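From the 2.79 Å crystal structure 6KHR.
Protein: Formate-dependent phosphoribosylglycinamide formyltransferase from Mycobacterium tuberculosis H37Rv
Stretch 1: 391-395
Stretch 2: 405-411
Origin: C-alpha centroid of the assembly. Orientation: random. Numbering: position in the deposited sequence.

Stretch 1, residues 391-395: VALAT
Stretch 2 405-411: RAREVAS

Small side chains let a helix lie close against a β-strand, and this pair from a mycobacterial formyltransferase illustrates the principle. Residues 391-395 are extended, with phi from -100° to -144° and psi from 127° to 172°, and form part of a strand that begins earlier in the chain. Residues 405-411 lie within a longer helix, with phi/psi near -64°/-42°; its i-to-i+4 bonds include Val409 N to Arg405 O at 2.8 Å and Ala410 N to Ala406 O at 2.9 Å. The two elements run roughly antiparallel, their directions 148° apart and their axes approaching to 6.9 Å. The nearest CA pairs are all alanines: the CA atoms of Ala392 and Ala410 lie 5.5 Å apart, those of Ala394 and Ala406 5.1 Å.

The apolar contacts follow the alternation of the strand. Ala392 and Ala394 direct CA-to-CB toward the helix, whereas Leu393 (chi1 m, -55°; chi2 142°, between wells) and Thr395 (chi1 p, 54°) direct theirs away. Ala392 CB meets Val409 CG1 at 3.5 Å and lies 4.0 Å from Ala410 CB; Val409 directs CA-to-CB toward the strand and takes the t rotamer (chi1 175°). One helical turn earlier, Ala394 CB sits 4.2 Å from Ala406 CB and 3.4 Å from Arg405 CB. The strand methyls also approach the helix backbone: Ala392 CB is 3.8 Å from Ala410 N, and Ala394 CB 3.7 Å from Ala406 N.

The polar contact is a single hydrogen bond at the end of the strand. Arg405 extends with chi1 m (-60°), chi2 t (167°), chi3 t (157°) and chi4 -180°, carrying NH1 to 2.6 Å from Thr395 O, with an N-H...O angle of 143°. The carbonyl oxygen lies at the guanidinium edge, near its plane, where an N-H can reach it. NH1 is also hydrogen-bonded elsewhere in the structure.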

ATOM      1  N   VAL A 391       0.252  13.113   0.556  1.00 45.40           N
ATOM      2  CA  VAL A 391      -0.075  12.767  -0.819  1.00 46.18           C
ATOM      3  C   VAL A 391      -1.586  12.696  -0.956  1.00 38.76           C
ATOM      4  O   VAL A 391      -2.257  11.984  -0.195  1.00 35.26           O
ATOM      5  CB  VAL A 391       0.569  11.435  -1.244  1.00 48.51           C
ATOM      6  CG1 VAL A 391       0.191  11.119  -2.678  1.00 50.04           C
ATOM      7  CG2 VAL A 391       2.096  11.475  -1.068  1.00 47.19           C
ATOM      8  N   ALA A 392      -2.121  13.423  -1.927  1.00 35.86           N
ATOM      9  CA  ALA A 392      -3.532  13.339  -2.278  1.00 33.09           C
ATOM     10  C   ALA A 392      -3.673  12.442  -3.498  1.00 37.76           C
ATOM     11  O   ALA A 392      -2.902  12.567  -4.457  1.00 42.40           O
ATOM     12  CB  ALA A 392      -4.109  14.722  -2.573  1.00 28.53           C
ATOM     13  N   LEU A 393      -4.647  11.523  -3.455  1.00 35.65           N
ATOM     14  CA  LEU A 393      -4.797  10.556  -4.534  1.00 31.18           C
ATOM     15  C   LEU A 393      -6.252  10.402  -4.929  1.00 33.08           C
ATOM     16  O   LEU A 393      -7.140  10.411  -4.076  1.00 30.91           O
ATOM     17  CB  LEU A 393      -4.241   9.187  -4.142  1.00 34.06           C
ATOM     18  CG  LEU A 393      -2.788   9.153  -3.667  1.00 40.95           C
ATOM     19  CD1 LEU A 393      -2.620   8.159  -2.521  1.00 26.79           C
ATOM     20  CD2 LEU A 393      -1.907   8.769  -4.809  1.00 28.83           C
ATOM     21  N   ALA A 394      -6.482  10.222  -6.223  1.00 27.17           N
ATOM     22  CA  ALA A 394      -7.788   9.863  -6.737  1.00 27.42           C
ATOM     23  C   ALA A 394      -7.608   8.913  -7.910  1.00 40.60           C
ATOM     24  O   ALA A 394      -6.585   8.946  -8.602  1.00 46.33           O
ATOM     25  CB  ALA A 394      -8.561  11.085  -7.200  1.00 29.41           C
ATOM     26  N   THR A 395      -8.606   8.067  -8.129  1.00 27.34           N
ATOM     27  CA  THR A 395      -8.713   7.336  -9.378  1.00 39.68           C
ATOM     28  C   THR A 395     -10.069   7.640  -9.986  1.00 33.65           C
ATOM     29  O   THR A 395     -10.914   8.251  -9.354  1.00 33.97           O
ATOM     30  CB  THR A 395      -8.519   5.823  -9.179  1.00 41.25           C
ATOM     31  OG1 THR A 395      -9.434   5.350  -8.180  1.00 37.57           O
ATOM     32  CG2 THR A 395      -7.040   5.512  -8.782  1.00 26.70           C
ATOM     33  N   ARG A 405     -10.363  15.297  -9.385  1.00 37.19           N
ATOM     34  CA  ARG A 405     -10.614  14.824  -8.026  1.00 38.42           C
ATOM     35  C   ARG A 405      -9.403  15.026  -7.131  1.00 40.17           C
ATOM     36  O   ARG A 405      -9.549  15.381  -5.950  1.00 36.45           O
ATOM     37  CB  ARG A 405     -10.986  13.349  -8.044  1.00 34.59           C
ATOM     38  CG  ARG A 405     -12.186  13.039  -8.815  1.00 29.61           C
ATOM     39  CD  ARG A 405     -12.318  11.552  -9.054  1.00 33.95           C
ATOM     40  NE  ARG A 405     -13.722  11.266  -9.302  1.00 37.76           N
ATOM     41  CZ  ARG A 405     -14.222  10.065  -9.545  1.00 38.83           C
ATOM     42  NH1 ARG A 405     -13.425   9.013  -9.558  1.00 38.22           N
ATOM     43  NH2 ARG A 405     -15.523   9.921  -9.752  1.00 36.23           N
ATOM     44  N   ALA A 406      -8.201  14.760  -7.658  1.00 38.02           N
ATOM     45  CA  ALA A 406      -7.000  14.895  -6.841  1.00 36.79           C
ATOM     46  C   ALA A 406      -6.750  16.349  -6.496  1.00 42.06           C
ATOM     47  O   ALA A 406      -6.343  16.664  -5.373  1.00 43.10           O
ATOM     48  CB  ALA A 406      -5.789  14.284  -7.543  1.00 27.82           C
ATOM     49  N   ARG A 407      -7.020  17.257  -7.432  1.00 29.27           N
ATOM     50  CA  ARG A 407      -6.863  18.664  -7.097  1.00 29.92           C
ATOM     51  C   ARG A 407      -7.887  19.064  -6.034  1.00 44.25           C
ATOM     52  O   ARG A 407      -7.576  19.862  -5.141  1.00 39.63           O
ATOM     53  CB  ARG A 407      -6.958  19.491  -8.374  1.00 30.16           C
ATOM     54  CG  ARG A 407      -7.105  20.968  -8.209  1.00 37.74           C
ATOM     55  CD  ARG A 407      -8.134  21.487  -9.200  1.00 52.08           C
ATOM     56  NE  ARG A 407      -7.521  21.959 -10.436  1.00 59.80           N
ATOM     57  CZ  ARG A 407      -7.241  23.237 -10.683  1.00 86.55           C
ATOM     58  NH1 ARG A 407      -7.528  24.169  -9.781  1.00 93.58           N
ATOM     59  NH2 ARG A 407      -6.677  23.585 -11.834  1.00 95.43           N
ATOM     60  N   GLU A 408      -9.085  18.463  -6.067  1.00 42.16           N
ATOM     61  CA  GLU A 408     -10.068  18.717  -5.023  1.00 39.09           C
ATOM     62  C   GLU A 408      -9.582  18.181  -3.681  1.00 45.03           C
ATOM     63  O   GLU A 408      -9.541  18.919  -2.692  1.00 41.20           O
ATOM     64  CB  GLU A 408     -11.418  18.117  -5.413  1.00 55.27           C
ATOM     65  CG  GLU A 408     -12.410  19.144  -5.963  1.00 83.15           C
ATOM     66  CD  GLU A 408     -13.568  18.527  -6.755  1.00107.51           C
ATOM     67  OE1 GLU A 408     -13.509  17.325  -7.105  1.00113.45           O
ATOM     68  OE2 GLU A 408     -14.550  19.253  -7.031  1.00114.92           O
ATOM     69  N   VAL A 409      -9.150  16.914  -3.644  1.00 48.10           N
ATOM     70  CA  VAL A 409      -8.614  16.341  -2.408  1.00 47.64           C
ATOM     71  C   VAL A 409      -7.516  17.228  -1.829  1.00 47.70           C
ATOM     72  O   VAL A 409      -7.510  17.543  -0.630  1.00 30.77           O
ATOM     73  CB  VAL A 409      -8.086  14.917  -2.657  1.00 46.69           C
ATOM     74  CG1 VAL A 409      -7.427  14.402  -1.397  1.00 34.97           C
ATOM     75  CG2 VAL A 409      -9.215  13.993  -3.093  1.00 45.72           C
ATOM     76  N   ALA A 410      -6.565  17.636  -2.681  1.00 38.31           N
ATOM     77  CA  ALA A 410      -5.457  18.468  -2.216  1.00 34.86           C
ATOM     78  C   ALA A 410      -5.952  19.825  -1.744  1.00 43.79           C
ATOM     79  O   ALA A 410      -5.490  20.346  -0.722  1.00 43.00           O
ATOM     80  CB  ALA A 410      -4.420  18.640  -3.325  1.00 30.10           C
ATOM     81  N   SER A 411      -6.899  20.412  -2.468  1.00 44.17           N
ATOM     82  CA  SER A 411      -7.405  21.713  -2.070  1.00 36.67           C
ATOM     83  C   SER A 411      -8.078  21.649  -0.699  1.00 48.25           C
ATOM     84  O   SER A 411      -7.803  22.484   0.170  1.00 49.57           O
ATOM     85  CB  SER A 411      -8.362  22.241  -3.127  1.00 43.14           C
ATOM     86  OG  SER A 411      -8.922  23.463  -2.698  1.00 75.77           O
TER